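Local coordinates for homoserine O-acetyltransferase (Bacillus anthracis str. 'Ames Ancestor', PDB 3I1I), which probably transfers an acetyl group from acetyl-CoA to the hydroxyl of L-homoserine, an early step in methionine biosynthesis, using an alpha/beta-hydrolase fold, at residues Val7-Phe12 against His103-Gly108; Gly30-Gly35 against Ala53-Ala58. All blocks are in the same frame, centred on the assembly; numbering follows the deposited sequence.

Interaction 1: residues Val7-Phe12 against His103-Gly108. With ACT (acetate ion), chain D.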
loop_
_atom_site.group_PDB
_atom_site.type_symbol
_atom_site.label_atom_id
_atom_site.label_comp_id
_atom_site.label_asym_id
_atom_site.label_seq_id
_atom_site.Cartn_x
_atom_site.Cartn_y
_atom_site.Cartn_z
ATOM N N VAL A 7 -16.404 -35.072 -0.595
ATOM C CA VAL A 7 -15.666 -34.803 0.614
ATOM C C VAL A 7 -16.595 -34.303 1.712
ATOM O O VAL A 7 -17.480 -33.494 1.476
ATOM C CB VAL A 7 -14.542 -33.742 0.364
ATOM C CG1 VAL A 7 -13.911 -33.269 1.711
ATOM C CG2 VAL A 7 -13.493 -34.290 -0.610
ATOM N N LYS A 8 -16.349 -34.758 2.927
ATOM C CA LYS A 8 -17.179 -34.394 4.052
ATOM C C LYS A 8 -16.407 -33.446 4.946
ATOM O O LYS A 8 -15.284 -33.736 5.311
ATOM C CB LYS A 8 -17.569 -35.644 4.848
ATOM C CG LYS A 8 -18.931 -35.509 5.567
ATOM C CD LYS A 8 -18.906 -35.966 7.057
ATOM C CE LYS A 8 -20.002 -35.247 7.910
ATOM N NZ LYS A 8 -21.398 -35.348 7.301
ATOM N N LYS A 9 -16.990 -32.316 5.292
ATOM C CA LYS A 9 -16.362 -31.418 6.233
ATOM C C LYS A 9 -16.545 -31.965 7.641
ATOM O O LYS A 9 -17.621 -32.420 7.989
ATOM C CB LYS A 9 -16.982 -30.029 6.130
ATOM C CG LYS A 9 -16.231 -28.938 6.907
ATOM C CD LYS A 9 -15.090 -28.319 6.108
ATOM C CE LYS A 9 -14.294 -27.316 6.966
ATOM N NZ LYS A 9 -13.560 -26.335 6.138
ATOM N N GLU A 10 -15.494 -31.931 8.438
ATOM C CA GLU A 10 -15.575 -32.296 9.849
ATOM C C GLU A 10 -15.193 -31.099 10.699
ATOM O O GLU A 10 -14.750 -30.046 10.190
ATOM C CB GLU A 10 -14.604 -33.408 10.189
ATOM C CG GLU A 10 -14.575 -34.542 9.220
ATOM C CD GLU A 10 -15.621 -35.582 9.487
ATOM O OE1 GLU A 10 -15.499 -36.650 8.825
ATOM O OE2 GLU A 10 -16.553 -35.356 10.322
ATOM N N LYS A 11 -15.315 -31.291 12.007
ATOM C CA LYS A 11 -15.092 -30.226 12.966
ATOM C C LYS A 11 -14.306 -30.760 14.164
ATOM O O LYS A 11 -14.646 -31.796 14.703
ATOM C CB LYS A 11 -16.456 -29.693 13.403
ATOM C CG LYS A 11 -16.447 -28.694 14.524
ATOM C CD LYS A 11 -17.861 -28.106 14.715
ATOM C CE LYS A 11 -17.952 -27.196 15.950
ATOM N NZ LYS A 11 -19.130 -26.282 15.983
ATOM N N PHE A 12 -13.255 -30.061 14.567
ATOM C CA PHE A 12 -12.500 -30.379 15.765
ATOM C C PHE A 12 -12.584 -29.206 16.728
ATOM O O PHE A 12 -12.442 -28.053 16.320
ATOM C CB PHE A 12 -11.050 -30.651 15.404
ATOM C CG PHE A 12 -10.159 -30.931 16.596
ATOM C CD1 PHE A 12 -10.343 -32.076 17.359
ATOM C CD2 PHE A 12 -9.137 -30.055 16.948
ATOM C CE1 PHE A 12 -9.529 -32.347 18.452
ATOM C CE2 PHE A 12 -8.289 -30.324 18.012
ATOM C CZ PHE A 12 -8.496 -31.487 18.780
ATOM N N HIS A 103 -18.742 -23.291 4.489
ATOM C CA HIS A 103 -17.917 -24.470 4.675
ATOM C C HIS A 103 -16.721 -24.273 5.615
ATOM O O HIS A 103 -15.979 -25.231 5.841
ATOM C CB HIS A 103 -17.335 -24.906 3.347
ATOM C CG HIS A 103 -18.352 -25.394 2.381
ATOM N ND1 HIS A 103 -19.124 -26.515 2.616
ATOM C CD2 HIS A 103 -18.736 -24.909 1.180
ATOM C CE1 HIS A 103 -19.925 -26.706 1.588
ATOM N NE2 HIS A 103 -19.703 -25.753 0.699
ATOM N N VAL A 104 -16.493 -23.061 6.122
ATOM C CA VAL A 104 -15.278 -22.764 6.883
ATOM C C VAL A 104 -15.569 -22.828 8.361
ATOM O O VAL A 104 -16.543 -22.257 8.822
ATOM C CB VAL A 104 -14.764 -21.369 6.477
ATOM C CG1 VAL A 104 -13.749 -20.784 7.496
ATOM C CG2 VAL A 104 -14.227 -21.416 5.023
ATOM N N ILE A 105 -14.755 -23.522 9.131
ATOM C CA ILE A 105 -14.946 -23.540 10.584
ATOM C C ILE A 105 -13.651 -23.085 11.260
ATOM O O ILE A 105 -12.629 -23.767 11.190
ATOM C CB ILE A 105 -15.362 -24.974 11.094
ATOM C CG1 ILE A 105 -16.687 -25.409 10.432
ATOM C CG2 ILE A 105 -15.459 -25.011 12.624
ATOM C CD1 ILE A 105 -16.861 -26.939 10.288
ATOM N N THR A 106 -13.710 -21.926 11.910
ATOM C CA THR A 106 -12.509 -21.238 12.375
ATOM C C THR A 106 -12.797 -20.556 13.701
ATOM O O THR A 106 -13.956 -20.435 14.084
ATOM C CB THR A 106 -12.052 -20.156 11.359
ATOM O OG1 THR A 106 -10.689 -19.813 11.618
ATOM C CG2 THR A 106 -12.915 -18.886 11.433
ATOM N N THR A 107 -11.742 -20.134 14.382
ATOM C CA THR A 107 -11.875 -19.201 15.492
ATOM C C THR A 107 -11.070 -17.948 15.203
ATOM O O THR A 107 -9.924 -18.032 14.811
ATOM C CB THR A 107 -11.404 -19.822 16.819
ATOM O OG1 THR A 107 -12.085 -21.064 16.997
ATOM C CG2 THR A 107 -11.708 -18.887 17.998
ATOM N N GLY A 108 -11.704 -16.795 15.380
ATOM C CA GLY A 108 -11.132 -15.512 15.004
ATOM C C GLY A 108 -11.948 -14.326 15.511
ATOM O O GLY A 108 -12.832 -14.482 16.375
HETATM C C ACT D . -15.516 -20.712 19.232
HETATM O O ACT D . -15.599 -19.760 20.060
HETATM O OXT ACT D . -15.296 -20.363 18.039
HETATM C CH3 ACT D . -15.666 -22.163 19.630
#

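Interaction 2: residues Gly30-Gly35 against Ala53-Ala58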
loop_
_atom_site.group_PDB
_atom_site.type_symbol
_atom_site.label_atom_id
_atom_site.label_comp_id
_atom_site.label_asym_id
_atom_site.label_seq_id
_atom_site.Cartn_x
_atom_site.Cartn_y
_atom_site.Cartn_z
ATOM N N GLY A 30 -12.131 -26.470 11.395
ATOM C CA GLY A 30 -12.692 -27.379 10.411
ATOM C C GLY A 30 -11.609 -28.234 9.817
ATOM O O GLY A 30 -10.471 -27.853 9.836
ATOM N N TYR A 31 -11.945 -29.399 9.295
ATOM C CA TYR A 31 -10.960 -30.161 8.534
ATOM C C TYR A 31 -11.657 -31.129 7.616
ATOM O O TYR A 31 -12.880 -31.275 7.669
ATOM C CB TYR A 31 -9.995 -30.924 9.440
ATOM C CG TYR A 31 -10.593 -32.067 10.232
ATOM C CD1 TYR A 31 -10.465 -33.365 9.800
ATOM C CD2 TYR A 31 -11.239 -31.847 11.450
ATOM C CE1 TYR A 31 -11.008 -34.423 10.524
ATOM C CE2 TYR A 31 -11.769 -32.920 12.206
ATOM C CZ TYR A 31 -11.655 -34.198 11.734
ATOM O OH TYR A 31 -12.170 -35.273 12.439
ATOM N N GLU A 32 -10.877 -31.780 6.767
ATOM C CA GLU A 32 -11.434 -32.743 5.863
ATOM C C GLU A 32 -10.323 -33.686 5.484
ATOM O O GLU A 32 -9.170 -33.320 5.616
ATOM C CB GLU A 32 -12.075 -32.040 4.656
ATOM C CG GLU A 32 -11.101 -31.439 3.658
ATOM C CD GLU A 32 -11.781 -30.492 2.708
ATOM O OE1 GLU A 32 -12.336 -29.497 3.219
ATOM O OE2 GLU A 32 -11.739 -30.729 1.454
ATOM N N THR A 33 -10.666 -34.900 5.052
ATOM C CA THR A 33 -9.683 -35.958 4.782
ATOM C C THR A 33 -10.019 -36.646 3.464
ATOM O O THR A 33 -11.149 -36.618 3.004
ATOM C CB THR A 33 -9.640 -37.043 5.922
ATOM O OG1 THR A 33 -10.783 -37.921 5.819
ATOM C CG2 THR A 33 -9.599 -36.402 7.333
ATOM N N TYR A 34 -9.018 -37.265 2.862
ATOM C CA TYR A 34 -9.164 -37.975 1.620
ATOM C C TYR A 34 -8.367 -39.277 1.732
ATOM O O TYR A 34 -7.359 -39.340 2.427
ATOM C CB TYR A 34 -8.644 -37.164 0.429
ATOM C CG TYR A 34 -8.803 -35.662 0.528
ATOM C CD1 TYR A 34 -10.031 -35.044 0.291
ATOM C CD2 TYR A 34 -7.715 -34.840 0.819
ATOM C CE1 TYR A 34 -10.175 -33.641 0.377
ATOM C CE2 TYR A 34 -7.859 -33.448 0.897
ATOM C CZ TYR A 34 -9.084 -32.857 0.679
ATOM O OH TYR A 34 -9.215 -31.474 0.744
ATOM N N GLY A 35 -8.815 -40.320 1.032
ATOM C CA GLY A 35 -8.169 -41.633 1.149
ATOM C C GLY A 35 -8.489 -42.356 2.455
ATOM O O GLY A 35 -9.394 -41.968 3.192
ATOM N N ALA A 53 -6.965 -19.146 1.613
ATOM C CA ALA A 53 -7.656 -20.431 1.336
ATOM C C ALA A 53 -8.324 -21.044 2.582
ATOM O O ALA A 53 -8.615 -20.343 3.547
ATOM C CB ALA A 53 -6.688 -21.431 0.686
ATOM N N THR A 54 -8.571 -22.353 2.532
ATOM C CA THR A 54 -9.339 -23.101 3.517
ATOM C C THR A 54 -8.850 -24.559 3.528
ATOM O O THR A 54 -7.957 -24.921 2.768
ATOM C CB THR A 54 -10.884 -23.100 3.188
ATOM O OG1 THR A 54 -11.185 -23.972 2.069
ATOM C CG2 THR A 54 -11.389 -21.710 2.886
ATOM N N SER A 55 -9.489 -25.398 4.345
ATOM C CA SER A 55 -9.182 -26.827 4.412
ATOM C C SER A 55 -9.395 -27.586 3.074
ATOM O O SER A 55 -8.922 -28.709 2.910
ATOM C CB SER A 55 -10.037 -27.487 5.507
ATOM O OG SER A 55 -11.406 -27.544 5.090
ATOM N N HIS A 56 -10.102 -26.962 2.136
ATOM C CA HIS A 56 -10.493 -27.610 0.884
ATOM C C HIS A 56 -9.357 -27.720 -0.109
ATOM O O HIS A 56 -9.324 -27.050 -1.129
ATOM C CB HIS A 56 -11.672 -26.858 0.247
ATOM C CG HIS A 56 -12.444 -27.686 -0.725
ATOM N ND1 HIS A 56 -12.715 -29.025 -0.504
ATOM C CD2 HIS A 56 -13.031 -27.365 -1.903
ATOM C CE1 HIS A 56 -13.409 -29.494 -1.529
ATOM N NE2 HIS A 56 -13.617 -28.504 -2.388
ATOM N N ALA A 57 -8.408 -28.577 0.221
ATOM C CA ALA A 57 -7.237 -28.792 -0.608
ATOM C C ALA A 57 -7.554 -29.607 -1.867
ATOM O O ALA A 57 -6.814 -29.543 -2.831
ATOM C CB ALA A 57 -6.140 -29.510 0.203
ATOM N N ALA A 58 -8.604 -30.421 -1.829
ATOM C CA ALA A 58 -8.928 -31.294 -2.980
ATOM C C ALA A 58 -10.396 -31.697 -3.024
ATOM O O ALA A 58 -11.160 -31.561 -2.051
ATOM C CB ALA A 58 -8.028 -32.546 -2.994
#

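Interaction 1: residues Val7-Phe12 against His103-Gly108
A single lysine ammonium carries the whole polar traffic between these two segments: Lys9, near the N-terminal end of its segment, reaches across and donates a hydrogen bond to the backbone carbonyl of His103, with Lys9 NZ 2.7 Å from His103 O. Its side chain starts with CG anti to the backbone N, bends once at chi2 (86°) and then runs straight, so that CD and CE also pass close to that same oxygen before NZ arrives. The ammonium lies in the plane of the carbonyl, at a C=O...N angle of 152°. NZ does not stop there; it also makes a salt bridge to Asp92 and a hydrogen bond to Ser55, and Asp92 in turn accepts from the backbone N of Ile105, so one carboxylate steadies both sides of the contact.

Beside this polar end lies a small apolar patch. Ile105 sets out toward the opposite segment from its CB and slides past Lys9 in the opposite direction, its tip CD1 coming to 4.0 Å from Lys9 CG. Ile105 CD1 sits 3.8 Å from Glu10 O and also touches Lys11 CB, so it nests against Lys9, Glu10 and Lys11. Lys11 is fully extended and takes its NZ elsewhere, to His170 of the second subunit. Further along, Thr107 OG1 lies 3.4 Å from OXT of an acetate, probably picked up from the crystallisation liquor, a weak contact at best.

The loop that follows strand 87-91 is thus joined to the N-terminal segment through the side chains of Lys9 and Ile105 rather than by strand pairing, and the nearby Asp92 carboxylate probably helps keep the Lys9 amine protonated.

Interaction 2: residues Gly30-Gly35 against Ala53-Ala58
In this alpha/beta-hydrolase fold, strand 24-34 faces the loop that leaves strand 44-48, and Glu32, with Tyr34, ties them together. From Glu32 CB, which points at the loop, CG takes the crowded position between the backbone N and the carbonyl carbon, and the chain then runs extended. CG passes 3.6 Å from the backbone O of Ser55, and CD lies against His56 CA. At the tip the two oxygens part company. OE1 accepts from the hydroxyl of Ser55, OG coming from above the carboxylate plane at 2.9 Å, and it is also hydrogen-bonded to Tyr61 OH; Ser55 OG is itself hydrogen-bonded to Lys9 NZ. OE2 takes the ring of His56 instead: ND1 donates a hydrogen bond at 2.8 Å along a nearly straight path (167°), to the syn lone pair, with the oxygen lying in the plane of the imidazole. The carboxylate itself is turned 51° from that ring. A His-carboxylate pair of this sort would favour a proton on ND1 and might raise the basicity of the far ring nitrogen.

Tyr34, two residues along on the same side of the strand, donates a hydrogen bond to that oxygen, Tyr34 OH to Glu32 OE2 2.7 Å, from above the carboxylate plane. Two donors therefore grip this buried oxygen and hold the carboxylate against rotation. The tyrosine ring also packs on the loop: Ala58 CB lies over one face in a CH-pi contact, offset toward the rim, while Ala57 CB stands at the edge.

Within the loop, Thr54 OG1 accepts from His56 N in an ST turn, and His56 centres an inverse gamma turn. Beyond it, Ala58 N donates to Tyr34 OH at 2.8 Å, on a bent line of 136°.

In the fold
Interactions 1 and 2 have centres about 9 Å apart and lie on the same side of the chain's centre, at one end of the mixed sheet. Strands 10-18 and 24-34 are antiparallel neighbours there, 10-18 being outermost within this chain. Along the sequence, interaction 2 is nested inside the long loop closed by interaction 1. They meet directly: Lys9 reaches Ser55, Ile105 bonds to Gly30 through the backbone, and Val7 packs on Glu32 and Tyr34. Loops from two central strands are thus tied to the N-terminal hairpin. The probable catalytic triad, Ser155, His351 and Asp318, takes no part in either contact.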